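PDB 2YNK: WZI from Escherichia coli, which probably binds capsular polysaccharide as an outer-membrane lectin, a beta-barrel that underpins assembly of the group 1 capsule on the cell surface. Local coordinates for residues A[105-116]-A[126-137]. Residues are numbered along the deposited sequence; the frame is centred on the assembly and turned at random.
Sequences EWWDVHLQGNVE and RFNANGAYGAVK. With D12 (dodecane), chain D; OCT (N-octane), chain B; OCT (N-octane), chain L.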
loop_
_atom_site.group_PDB
_atom_site.type_symbol
_atom_site.label_atom_id
_atom_site.label_comp_id
_atom_site.label_asym_id
_atom_site.label_seq_id
_atom_site.Cartn_x
_atom_site.Cartn_y
_atom_site.Cartn_z
ATOM N N GLU A 105 -3.913 -20.144 15.014
ATOM C CA GLU A 105 -2.490 -20.223 15.334
ATOM C C GLU A 105 -1.589 -20.377 14.089
ATOM O O GLU A 105 -0.617 -19.640 13.934
ATOM C CB GLU A 105 -2.275 -21.379 16.329
ATOM C CG GLU A 105 -0.838 -21.863 16.502
ATOM C CD GLU A 105 0.099 -20.781 16.991
ATOM O OE1 GLU A 105 -0.367 -19.886 17.724
ATOM O OE2 GLU A 105 1.301 -20.831 16.644
ATOM N N TRP A 106 -1.919 -21.313 13.203
ATOM C CA TRP A 106 -1.052 -21.614 12.062
ATOM C C TRP A 106 -1.716 -21.475 10.712
ATOM O O TRP A 106 -1.179 -21.968 9.722
ATOM C CB TRP A 106 -0.461 -23.019 12.206
ATOM C CG TRP A 106 -1.506 -24.104 12.292
ATOM C CD1 TRP A 106 -2.140 -24.568 13.433
ATOM C CD2 TRP A 106 -2.090 -24.888 11.191
ATOM N NE1 TRP A 106 -3.041 -25.554 13.129
ATOM C CE2 TRP A 106 -3.060 -25.795 11.808
ATOM C CE3 TRP A 106 -1.908 -24.931 9.813
ATOM C CZ2 TRP A 106 -3.804 -26.691 11.063
ATOM C CZ3 TRP A 106 -2.668 -25.842 9.070
ATOM C CH2 TRP A 106 -3.594 -26.698 9.682
ATOM N N TRP A 107 -2.858 -20.790 10.635
ATOM C CA TRP A 107 -3.567 -20.666 9.365
ATOM C C TRP A 107 -4.373 -19.407 9.218
ATOM O O TRP A 107 -4.842 -18.846 10.204
ATOM C CB TRP A 107 -4.458 -21.880 9.136
ATOM C CG TRP A 107 -5.751 -21.882 9.903
ATOM C CD1 TRP A 107 -6.990 -21.433 9.472
ATOM C CD2 TRP A 107 -5.982 -22.387 11.253
ATOM N NE1 TRP A 107 -7.943 -21.607 10.438
ATOM C CE2 TRP A 107 -7.406 -22.175 11.532
ATOM C CE3 TRP A 107 -5.182 -22.968 12.233
ATOM C CZ2 TRP A 107 -7.980 -22.540 12.747
ATOM C CZ3 TRP A 107 -5.770 -23.334 13.446
ATOM C CH2 TRP A 107 -7.138 -23.125 13.695
ATOM N N ASP A 108 -4.553 -18.971 7.968
ATOM C CA ASP A 108 -5.359 -17.795 7.645
ATOM C C ASP A 108 -6.029 -18.044 6.302
ATOM O O ASP A 108 -5.349 -18.232 5.288
ATOM C CB ASP A 108 -4.458 -16.564 7.555
ATOM C CG ASP A 108 -5.229 -15.246 7.479
ATOM O OD1 ASP A 108 -6.478 -15.238 7.580
ATOM O OD2 ASP A 108 -4.556 -14.195 7.326
ATOM N N VAL A 109 -7.357 -18.051 6.292
ATOM C CA VAL A 109 -8.107 -18.242 5.060
ATOM C C VAL A 109 -9.077 -17.094 4.850
ATOM O O VAL A 109 -9.910 -16.821 5.713
ATOM C CB VAL A 109 -8.879 -19.565 5.079
ATOM C CG1 VAL A 109 -9.880 -19.608 3.936
ATOM C CG2 VAL A 109 -7.905 -20.723 4.986
ATOM N N HIS A 110 -8.961 -16.445 3.690
ATOM C CA HIS A 110 -9.805 -15.317 3.307
ATOM C C HIS A 110 -10.353 -15.586 1.927
ATOM O O HIS A 110 -9.660 -15.389 0.927
ATOM C CB HIS A 110 -8.969 -14.040 3.336
ATOM C CG HIS A 110 -9.742 -12.780 3.010
ATOM N ND1 HIS A 110 -10.536 -12.166 3.902
ATOM C CD2 HIS A 110 -9.787 -12.013 1.854
ATOM C CE1 HIS A 110 -11.077 -11.074 3.342
ATOM N NE2 HIS A 110 -10.618 -10.981 2.088
ATOM N N LEU A 111 -11.581 -16.089 1.855
ATOM C CA LEU A 111 -12.215 -16.356 0.570
ATOM C C LEU A 111 -13.042 -15.146 0.182
ATOM O O LEU A 111 -14.053 -14.853 0.813
ATOM C CB LEU A 111 -13.119 -17.587 0.634
ATOM C CG LEU A 111 -12.444 -18.927 0.903
ATOM C CD1 LEU A 111 -13.453 -20.056 0.758
ATOM C CD2 LEU A 111 -11.256 -19.134 -0.027
ATOM N N GLN A 112 -12.616 -14.453 -0.867
ATOM C CA GLN A 112 -13.236 -13.197 -1.262
ATOM C C GLN A 112 -13.804 -13.292 -2.686
ATOM O O GLN A 112 -13.121 -13.729 -3.608
ATOM C CB GLN A 112 -12.194 -12.081 -1.159
ATOM C CG GLN A 112 -12.659 -10.703 -1.598
ATOM C CD GLN A 112 -13.626 -10.088 -0.630
ATOM O OE1 GLN A 112 -13.288 -9.854 0.527
ATOM N NE2 GLN A 112 -14.835 -9.809 -1.096
ATOM N N GLY A 113 -15.060 -12.890 -2.845
ATOM C CA GLY A 113 -15.680 -12.758 -4.152
ATOM C C GLY A 113 -16.074 -11.310 -4.361
ATOM O O GLY A 113 -16.535 -10.658 -3.427
ATOM N N ASN A 114 -15.872 -10.805 -5.579
ATOM C CA ASN A 114 -16.286 -9.455 -5.958
ATOM C C ASN A 114 -17.064 -9.453 -7.284
ATOM O O ASN A 114 -16.713 -10.175 -8.225
ATOM C CB ASN A 114 -15.073 -8.540 -6.131
ATOM C CG ASN A 114 -14.117 -8.594 -4.969
ATOM O OD1 ASN A 114 -14.461 -8.227 -3.847
ATOM N ND2 ASN A 114 -12.890 -9.026 -5.242
ATOM N N VAL A 115 -18.103 -8.622 -7.348
ATOM C CA VAL A 115 -18.808 -8.326 -8.578
ATOM C C VAL A 115 -18.750 -6.819 -8.793
ATOM O O VAL A 115 -18.814 -6.046 -7.834
ATOM C CB VAL A 115 -20.268 -8.778 -8.528
ATOM C CG1 VAL A 115 -21.055 -7.901 -7.577
ATOM C CG2 VAL A 115 -20.879 -8.728 -9.918
ATOM N N GLU A 116 -18.649 -6.408 -10.060
ATOM C CA GLU A 116 -18.333 -5.019 -10.402
ATOM C C GLU A 116 -19.221 -4.384 -11.472
ATOM O O GLU A 116 -19.801 -5.068 -12.308
ATOM C CB GLU A 116 -16.878 -4.938 -10.851
ATOM C CG GLU A 116 -15.907 -4.875 -9.690
ATOM C CD GLU A 116 -14.491 -5.234 -10.089
ATOM O OE1 GLU A 116 -14.210 -5.282 -11.328
ATOM O OE2 GLU A 116 -13.668 -5.466 -9.157
ATOM N N ARG A 126 -16.673 -9.327 -14.897
ATOM C CA ARG A 126 -17.073 -8.439 -13.809
ATOM C C ARG A 126 -17.038 -9.138 -12.447
ATOM O O ARG A 126 -17.258 -8.501 -11.429
ATOM C CB ARG A 126 -18.459 -7.847 -14.065
ATOM C CG ARG A 126 -19.617 -8.831 -14.021
ATOM C CD ARG A 126 -20.741 -8.321 -14.908
ATOM N NE ARG A 126 -21.958 -9.127 -14.823
ATOM C CZ ARG A 126 -22.977 -8.892 -13.999
ATOM N NH1 ARG A 126 -22.956 -7.865 -13.146
ATOM N NH2 ARG A 126 -24.029 -9.701 -14.023
ATOM N N PHE A 127 -16.778 -10.441 -12.450
ATOM C CA PHE A 127 -16.613 -11.229 -11.244
ATOM C C PHE A 127 -15.141 -11.503 -11.029
ATOM O O PHE A 127 -14.436 -11.827 -11.997
ATOM C CB PHE A 127 -17.300 -12.584 -11.389
ATOM C CG PHE A 127 -18.791 -12.527 -11.322
ATOM C CD1 PHE A 127 -19.439 -12.502 -10.092
ATOM C CD2 PHE A 127 -19.552 -12.546 -12.485
ATOM C CE1 PHE A 127 -20.821 -12.478 -10.026
ATOM C CE2 PHE A 127 -20.934 -12.521 -12.429
ATOM C CZ PHE A 127 -21.571 -12.483 -11.204
ATOM N N ASN A 128 -14.680 -11.416 -9.775
ATOM C CA ASN A 128 -13.298 -11.780 -9.457
ATOM C C ASN A 128 -13.053 -12.144 -7.989
ATOM O O ASN A 128 -13.893 -11.915 -7.115
ATOM C CB ASN A 128 -12.353 -10.670 -9.888
ATOM C CG ASN A 128 -12.325 -9.532 -8.912
ATOM O OD1 ASN A 128 -11.556 -9.560 -7.976
ATOM N ND2 ASN A 128 -13.158 -8.525 -9.121
ATOM N N ALA A 129 -11.882 -12.715 -7.736
ATOM C CA ALA A 129 -11.516 -13.163 -6.405
ATOM C C ALA A 129 -10.299 -12.404 -5.871
ATOM O O ALA A 129 -9.405 -13.011 -5.291
ATOM C CB ALA A 129 -11.247 -14.661 -6.432
ATOM N N ASN A 130 -10.272 -11.082 -6.078
ATOM C CA ASN A 130 -9.174 -10.227 -5.605
ATOM C C ASN A 130 -9.131 -10.191 -4.060
ATOM O O ASN A 130 -10.164 -10.124 -3.379
ATOM C CB ASN A 130 -9.294 -8.798 -6.168
ATOM C CG ASN A 130 -9.066 -8.715 -7.701
ATOM O OD1 ASN A 130 -9.228 -7.646 -8.314
ATOM N ND2 ASN A 130 -8.695 -9.835 -8.317
ATOM N N GLY A 131 -7.932 -10.261 -3.506
ATOM C CA GLY A 131 -7.786 -10.330 -2.077
ATOM C C GLY A 131 -7.875 -11.745 -1.544
ATOM O O GLY A 131 -7.433 -11.986 -0.420
ATOM N N ALA A 132 -8.420 -12.682 -2.327
ATOM C CA ALA A 132 -8.634 -14.047 -1.833
ATOM C C ALA A 132 -7.308 -14.739 -1.646
ATOM O O ALA A 132 -6.533 -14.826 -2.586
ATOM C CB ALA A 132 -9.510 -14.859 -2.776
ATOM N N TYR A 133 -7.045 -15.216 -0.430
ATOM C CA TYR A 133 -5.873 -16.047 -0.171
ATOM C C TYR A 133 -6.153 -17.093 0.898
ATOM O O TYR A 133 -7.125 -16.998 1.651
ATOM C CB TYR A 133 -4.690 -15.186 0.284
ATOM C CG TYR A 133 -4.912 -14.552 1.640
ATOM C CD1 TYR A 133 -4.582 -15.225 2.818
ATOM C CD2 TYR A 133 -5.476 -13.288 1.748
ATOM C CE1 TYR A 133 -4.808 -14.648 4.065
ATOM C CE2 TYR A 133 -5.698 -12.698 2.979
ATOM C CZ TYR A 133 -5.366 -13.380 4.140
ATOM O OH TYR A 133 -5.605 -12.780 5.358
ATOM N N GLY A 134 -5.280 -18.089 0.942
ATOM C CA GLY A 134 -5.110 -18.931 2.116
ATOM C C GLY A 134 -3.641 -18.925 2.503
ATOM O O GLY A 134 -2.769 -18.872 1.633
ATOM N N ALA A 135 -3.358 -18.950 3.805
ATOM C CA ALA A 135 -1.973 -18.996 4.284
ATOM C C ALA A 135 -1.817 -19.977 5.418
ATOM O O ALA A 135 -2.763 -20.239 6.163
ATOM C CB ALA A 135 -1.500 -17.621 4.715
ATOM N N VAL A 136 -0.610 -20.522 5.535
ATOM C CA VAL A 136 -0.234 -21.366 6.660
ATOM C C VAL A 136 1.063 -20.875 7.304
ATOM O O VAL A 136 1.903 -20.267 6.634
ATOM C CB VAL A 136 -0.046 -22.837 6.241
ATOM C CG1 VAL A 136 -1.380 -23.452 5.858
ATOM C CG2 VAL A 136 0.982 -22.963 5.125
ATOM N N LYS A 137 1.220 -21.154 8.601
ATOM C CA LYS A 137 2.428 -20.771 9.338
ATOM C C LYS A 137 3.276 -21.975 9.727
ATOM O O LYS A 137 2.766 -22.951 10.264
ATOM C CB LYS A 137 2.060 -20.008 10.602
ATOM C CG LYS A 137 3.244 -19.321 11.259
ATOM C CD LYS A 137 2.805 -18.378 12.366
ATOM C CE LYS A 137 2.484 -19.127 13.644
ATOM N NZ LYS A 137 1.730 -18.246 14.564
HETATM C C1 D12 D . -8.837 -25.601 10.446
HETATM C C2 D12 D . -7.611 -25.629 9.549
HETATM C C3 D12 D . -7.848 -24.946 8.192
HETATM C C4 D12 D . -6.537 -24.746 7.418
HETATM C C5 D12 D . -6.747 -24.414 5.934
HETATM C C6 D12 D . -5.501 -23.778 5.300
HETATM C C7 D12 D . -5.213 -24.293 3.889
HETATM C C8 D12 D . -4.693 -23.219 2.922
HETATM C C9 D12 D . -3.164 -23.150 2.871
HETATM C C10 D12 D . -2.628 -22.604 1.544
HETATM C C11 D12 D . -1.235 -21.990 1.715
HETATM C C12 D12 D . -0.340 -22.180 0.505
HETATM C C1 OCT B . -8.181 -19.691 -1.229
HETATM C C2 OCT B . -7.463 -19.640 -2.564
HETATM C C3 OCT B . -7.868 -18.406 -3.373
HETATM C C4 OCT B . -7.153 -18.360 -4.728
HETATM C C5 OCT B . -7.789 -17.346 -5.680
HETATM C C6 OCT B . -6.927 -17.125 -6.930
HETATM C C7 OCT B . -7.627 -17.447 -8.260
HETATM C C8 OCT B . -7.339 -16.426 -9.351
HETATM C C1 OCT L . 0.907 -27.289 13.405
HETATM C C2 OCT L . 1.851 -27.202 12.221
HETATM C C3 OCT L . 1.106 -27.012 10.896
HETATM C C4 OCT L . 2.050 -26.957 9.691
HETATM C C5 OCT L . 1.291 -26.787 8.373
HETATM C C6 OCT L . 2.204 -26.934 7.150
HETATM C C7 OCT L . 1.414 -27.140 5.856
HETATM C C8 OCT L . 2.256 -26.856 4.625
#
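The ring of Tyr133 lies with one face against CB of His110, a CH-pi contact of 3.9 Å from that carbon to the ring centroid, while the imidazole, slid well aside, barely overlaps it. Tyr133 has CG between its backbone N and carbonyl carbon (chi1 67°), and this swings the ring across the neighbouring strand until OH donates to Asp108 OD2 at 2.6 Å. The hydroxyl meets that oxygen from above the carboxylate plane, which stands almost perpendicular to the ring. A long phenol suits this place because it spans both strands and still carries a donor; Lys66 also forms a salt bridge with Asp108, and would probably stabilise its negative charge.

On the same inward face, Asn114 ND2 donates to Asn128 OD1, whose exact position is less certain, and Asn128 ND2 reaches Glu116 OE2 in a weak bond. Arg167 forms a salt bridge with Glu116. At the other end, Lys137 NZ donates to Glu105 O at 2.8 Å and makes a longer salt bridge with Glu105 OE2.

The outward face is apolar. Val115 CG2 sits over the face of Phe127, 4.1 Å from its centroid, and dodecane runs over the Trp107 ring and past Val109 to Val136 CG1. Gly134, with no side chain, leaves this alkane lying close against the backbone, its O 3.5 Å from dodecane C11.

Paired backbone bonds link Asp108 with Ala135 and His110 with Tyr133, then Asn114 with Asn128. Between these ladders the register slips by one residue at the type II turn from Ala129 to Ala132, where Gly131 takes a positive phi (86°). The two antiparallel strands form a beta hairpin, and its polar inner face and lipid-facing apolar outer face are those of an outer-membrane beta-barrel wall.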